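PDB 7CTP: protein Niban 2 from Homo sapiens, which may suppress apoptosis and promote melanoma cell invasion, the part described here including its PH domain. Local coordinates for residues V115-V127 with Q183-N195. Numbering follows the deposited sequence.
Sequences VINSAGYKILTSV and QAVLQDCIRHCNN
Ile190 and Ile123 meet where the helix that closes a PH domain packs on the edge of its sheet. Ile190 CD1 lies 3.7 Å from Ile123 CG1 and also meets Tyr121 CB, while its CG1 and CG2 pack along the backbone carbonyls of Ser118 and Tyr121. Ile123 has CG1 anti to its carbonyl carbon (chi1 -62°) and the chain extended beyond it, so that CD1 crosses the chain of Gln187 at about a right angle, 3.7 Å from Leu186 CB. An alanine in place of Ile190 would probably open a gap between the 118-121 turn and Ile123, leaving Ile123 CG1 without its apolar neighbour on the helix. Farther along, Thr125 CG2 rests against the Gln183 amide.

Polar contacts cluster at the helix's C-terminal end. Asn194 OD1 accepts from Gly120 N at 2.8 Å, with the donor in the carbonyl plane, tying down the type II turn from Ser118 to Tyr121. Asn117 OD1 receives Ala119 N at 3.0 Å in an Asx turn, and also Gln234 NE2; the Asn117 amide lies against Cys193 CB and SG. One water links Asn117 ND2 to Cys193 O, another Tyr121 O to Asn194 ND2.

Helix 183-194 runs nearly antiparallel (163°) to strand 122-124, an outermost strand of the sheet, which pairs with strand 157-162, whereas helix 422-455 meets Arg191 and receives the Asn194 amide at Gln430.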
loop_
_atom_site.group_PDB
_atom_site.type_symbol
_atom_site.label_atom_id
_atom_site.label_comp_id
_atom_site.label_asym_id
_atom_site.label_seq_id
_atom_site.Cartn_x
_atom_site.Cartn_y
_atom_site.Cartn_z
ATOM N N VAL A 115 3.428 20.468 6.309
ATOM C CA VAL A 115 4.051 19.142 6.355
ATOM C C VAL A 115 3.041 18.160 5.779
ATOM O O VAL A 115 1.984 17.935 6.380
ATOM C CB VAL A 115 4.454 18.731 7.778
ATOM C CG1 VAL A 115 5.059 17.343 7.767
ATOM C CG2 VAL A 115 5.439 19.739 8.371
ATOM N N ILE A 116 3.357 17.568 4.627
ATOM C CA ILE A 116 2.378 16.828 3.828
ATOM C C ILE A 116 2.723 15.342 3.808
ATOM O O ILE A 116 3.821 14.953 3.390
ATOM C CB ILE A 116 2.306 17.374 2.394
ATOM C CG1 ILE A 116 1.904 18.849 2.404
ATOM C CG2 ILE A 116 1.319 16.554 1.574
ATOM C CD1 ILE A 116 2.246 19.573 1.101
ATOM N N ASN A 117 1.779 14.510 4.250
ATOM C CA ASN A 117 1.828 13.070 4.024
ATOM C C ASN A 117 1.017 12.778 2.768
ATOM O O ASN A 117 -0.172 13.099 2.708
ATOM C CB ASN A 117 1.272 12.310 5.234
ATOM C CG ASN A 117 1.224 10.798 5.028
ATOM O OD1 ASN A 117 0.579 10.293 4.106
ATOM N ND2 ASN A 117 1.886 10.063 5.918
ATOM N N SER A 118 1.654 12.185 1.758
ATOM C CA SER A 118 1.052 12.091 0.429
ATOM C C SER A 118 0.359 10.749 0.167
ATOM O O SER A 118 0.131 10.393 -0.993
ATOM C CB SER A 118 2.116 12.371 -0.635
ATOM O OG SER A 118 3.200 11.472 -0.513
ATOM N N ALA A 119 0.003 10.000 1.210
ATOM C CA ALA A 119 -0.733 8.758 0.986
ATOM C C ALA A 119 -2.033 9.051 0.241
ATOM O O ALA A 119 -2.746 10.005 0.565
ATOM C CB ALA A 119 -1.029 8.062 2.317
ATOM N N GLY A 120 -2.330 8.233 -0.769
ATOM C CA GLY A 120 -3.558 8.371 -1.522
ATOM C C GLY A 120 -3.530 9.422 -2.610
ATOM O O GLY A 120 -4.549 9.611 -3.296
ATOM N N TYR A 121 -2.407 10.113 -2.792
ATOM C CA TYR A 121 -2.310 11.159 -3.797
ATOM C C TYR A 121 -1.884 10.584 -5.144
ATOM O O TYR A 121 -1.353 9.470 -5.236
ATOM C CB TYR A 121 -1.318 12.251 -3.362
ATOM C CG TYR A 121 -1.933 13.287 -2.448
ATOM C CD1 TYR A 121 -2.065 13.046 -1.083
ATOM C CD2 TYR A 121 -2.390 14.503 -2.947
ATOM C CE1 TYR A 121 -2.642 13.988 -0.235
ATOM C CE2 TYR A 121 -2.964 15.457 -2.104
ATOM C CZ TYR A 121 -3.083 15.191 -0.754
ATOM O OH TYR A 121 -3.664 16.138 0.079
ATOM N N LYS A 122 -2.159 11.358 -6.199
ATOM C CA LYS A 122 -1.696 11.096 -7.559
ATOM C C LYS A 122 -1.061 12.371 -8.096
ATOM O O LYS A 122 -1.480 13.469 -7.731
ATOM C CB LYS A 122 -2.849 10.689 -8.493
ATOM C CG LYS A 122 -3.640 9.473 -8.046
ATOM C CD LYS A 122 -2.861 8.187 -8.308
ATOM C CE LYS A 122 -3.784 6.964 -8.279
ATOM N NZ LYS A 122 -3.753 6.269 -6.957
ATOM N N ILE A 123 -0.063 12.226 -8.979
ATOM C CA ILE A 123 0.639 13.372 -9.563
ATOM C C ILE A 123 0.133 13.614 -10.975
ATOM O O ILE A 123 0.034 12.674 -11.772
ATOM C CB ILE A 123 2.161 13.158 -9.581
ATOM C CG1 ILE A 123 2.713 13.005 -8.166
ATOM C CG2 ILE A 123 2.856 14.326 -10.296
ATOM C CD1 ILE A 123 4.053 12.279 -8.143
ATOM N N LEU A 124 -0.168 14.874 -11.292
ATOM C CA LEU A 124 -0.490 15.300 -12.651
ATOM C C LEU A 124 0.578 16.279 -13.118
ATOM O O LEU A 124 1.050 17.112 -12.336
ATOM C CB LEU A 124 -1.869 15.977 -12.726
ATOM C CG LEU A 124 -3.160 15.216 -12.417
ATOM C CD1 LEU A 124 -3.235 13.902 -13.174
ATOM C CD2 LEU A 124 -3.324 14.996 -10.912
ATOM N N THR A 125 0.966 16.190 -14.392
ATOM C CA THR A 125 1.981 17.098 -14.920
ATOM C C THR A 125 1.413 18.093 -15.927
ATOM O O THR A 125 2.174 18.677 -16.708
ATOM C CB THR A 125 3.134 16.321 -15.558
ATOM O OG1 THR A 125 2.609 15.428 -16.537
ATOM C CG2 THR A 125 3.873 15.509 -14.519
ATOM N N SER A 126 0.097 18.291 -15.941
ATOM C CA SER A 126 -0.477 19.355 -16.752
ATOM C C SER A 126 -1.766 19.827 -16.102
ATOM O O SER A 126 -2.480 19.048 -15.456
ATOM C CB SER A 126 -0.708 18.898 -18.201
ATOM O OG SER A 126 -2.015 18.403 -18.415
ATOM N N VAL A 127 -2.035 21.124 -16.251
ATOM C CA VAL A 127 -3.257 21.682 -15.688
ATOM C C VAL A 127 -4.475 21.034 -16.332
ATOM O O VAL A 127 -5.471 20.741 -15.658
ATOM C CB VAL A 127 -3.279 23.212 -15.848
ATOM C CG1 VAL A 127 -4.630 23.750 -15.411
ATOM C CG2 VAL A 127 -2.176 23.844 -15.020
ATOM N N GLN A 183 9.002 14.957 -9.916
ATOM C CA GLN A 183 7.999 13.924 -10.155
ATOM C C GLN A 183 8.463 12.580 -9.622
ATOM O O GLN A 183 7.680 11.845 -9.011
ATOM C CB GLN A 183 7.664 13.806 -11.638
ATOM C CG GLN A 183 6.647 12.723 -11.905
ATOM C CD GLN A 183 6.172 12.701 -13.330
ATOM O OE1 GLN A 183 6.766 13.330 -14.205
ATOM N NE2 GLN A 183 5.097 11.974 -13.578
ATOM N N ALA A 184 9.739 12.245 -9.826
ATOM C CA ALA A 184 10.261 10.983 -9.305
ATOM C C ALA A 184 10.272 10.981 -7.783
ATOM O O ALA A 184 9.894 9.986 -7.148
ATOM C CB ALA A 184 11.666 10.726 -9.845
ATOM N N VAL A 185 10.725 12.084 -7.183
ATOM C CA VAL A 185 10.809 12.179 -5.727
ATOM C C VAL A 185 9.418 12.112 -5.107
ATOM O O VAL A 185 9.202 11.429 -4.099
ATOM C CB VAL A 185 11.536 13.474 -5.317
ATOM C CG1 VAL A 185 11.355 13.753 -3.817
ATOM C CG2 VAL A 185 13.019 13.392 -5.687
ATOM N N LEU A 186 8.458 12.842 -5.687
ATOM C CA LEU A 186 7.111 12.827 -5.119
ATOM C C LEU A 186 6.432 11.484 -5.344
ATOM O O LEU A 186 5.643 11.043 -4.495
ATOM C CB LEU A 186 6.273 13.971 -5.690
ATOM C CG LEU A 186 6.775 15.359 -5.266
ATOM C CD1 LEU A 186 5.978 16.451 -5.961
ATOM C CD2 LEU A 186 6.722 15.504 -3.754
ATOM N N GLN A 187 6.720 10.815 -6.473
ATOM C CA GLN A 187 6.250 9.442 -6.656
ATOM C C GLN A 187 6.781 8.539 -5.555
ATOM O O GLN A 187 6.052 7.676 -5.049
ATOM C CB GLN A 187 6.684 8.881 -8.014
ATOM C CG GLN A 187 5.840 9.279 -9.206
ATOM C CD GLN A 187 6.437 8.797 -10.523
ATOM O OE1 GLN A 187 7.542 8.250 -10.564
ATOM N NE2 GLN A 187 5.706 9.005 -11.604
ATOM N N ASP A 188 8.058 8.706 -5.191
ATOM C CA ASP A 188 8.635 7.941 -4.082
ATOM C C ASP A 188 7.938 8.262 -2.764
ATOM O O ASP A 188 7.694 7.363 -1.950
ATOM C CB ASP A 188 10.134 8.228 -3.935
ATOM C CG ASP A 188 10.979 7.661 -5.068
ATOM O OD1 ASP A 188 10.424 7.009 -5.984
ATOM O OD2 ASP A 188 12.222 7.877 -5.032
ATOM N N CYS A 189 7.643 9.546 -2.526
ATOM C CA CYS A 189 6.914 9.959 -1.326
ATOM C C CYS A 189 5.567 9.255 -1.234
ATOM O O CYS A 189 5.191 8.730 -0.177
ATOM C CB CYS A 189 6.693 11.473 -1.334
ATOM S SG CYS A 189 8.175 12.475 -1.002
ATOM N N ILE A 190 4.802 9.278 -2.330
ATOM C CA ILE A 190 3.470 8.668 -2.335
ATOM C C ILE A 190 3.572 7.172 -2.077
ATOM O O ILE A 190 2.819 6.606 -1.273
ATOM C CB ILE A 190 2.757 8.954 -3.668
ATOM C CG1 ILE A 190 2.440 10.446 -3.795
ATOM C CG2 ILE A 190 1.513 8.085 -3.784
ATOM C CD1 ILE A 190 2.053 10.857 -5.220
ATOM N N ARG A 191 4.499 6.503 -2.770
ATOM C CA ARG A 191 4.649 5.061 -2.597
ATOM C C ARG A 191 5.014 4.725 -1.161
ATOM O O ARG A 191 4.481 3.766 -0.581
ATOM C CB ARG A 191 5.715 4.537 -3.562
ATOM C CG ARG A 191 5.921 3.028 -3.565
ATOM C CD ARG A 191 7.151 2.659 -4.422
ATOM N NE ARG A 191 7.021 3.133 -5.803
ATOM C CZ ARG A 191 7.717 4.139 -6.319
ATOM N NH1 ARG A 191 7.512 4.500 -7.581
ATOM N NH2 ARG A 191 8.600 4.797 -5.575
ATOM N N HIS A 192 5.906 5.524 -0.567
ATOM C CA HIS A 192 6.341 5.282 0.804
ATOM C C HIS A 192 5.193 5.489 1.789
ATOM O O HIS A 192 4.950 4.644 2.663
ATOM C CB HIS A 192 7.529 6.192 1.136
ATOM C CG HIS A 192 8.126 5.942 2.488
ATOM N ND1 HIS A 192 9.117 5.010 2.701
ATOM C CD2 HIS A 192 7.856 6.492 3.696
ATOM C CE1 HIS A 192 9.434 4.995 3.986
ATOM N NE2 HIS A 192 8.688 5.889 4.611
ATOM N N CYS A 193 4.469 6.606 1.657
ATOM C CA CYS A 193 3.349 6.875 2.560
ATOM C C CYS A 193 2.192 5.906 2.357
ATOM O O CYS A 193 1.477 5.606 3.315
ATOM C CB CYS A 193 2.879 8.326 2.410
ATOM S SG CYS A 193 4.115 9.571 2.899
ATOM N N ASN A 194 1.988 5.407 1.135
ATOM C CA ASN A 194 0.939 4.410 0.911
ATOM C C ASN A 194 1.222 3.119 1.670
ATOM O O ASN A 194 0.292 2.433 2.100
ATOM C CB ASN A 194 0.795 4.095 -0.579
ATOM C CG ASN A 194 0.006 5.142 -1.326
ATOM O OD1 ASN A 194 -0.644 5.995 -0.722
ATOM N ND2 ASN A 194 0.041 5.069 -2.657
ATOM N N ASN A 195 2.501 2.782 1.843
ATOM C CA ASN A 195 2.929 1.546 2.495
ATOM C C ASN A 195 2.915 1.733 4.014
ATOM O O ASN A 195 3.923 1.617 4.712
ATOM C CB ASN A 195 4.309 1.175 1.966
ATOM C CG ASN A 195 4.760 -0.216 2.374
ATOM O OD1 ASN A 195 4.012 -1.189 2.248
ATOM N ND2 ASN A 195 6.023 -0.321 2.809
HETATM O O HOH W 1 1.014 7.078 5.624
HETATM O O HOH W 2 -1.706 7.000 -4.218
#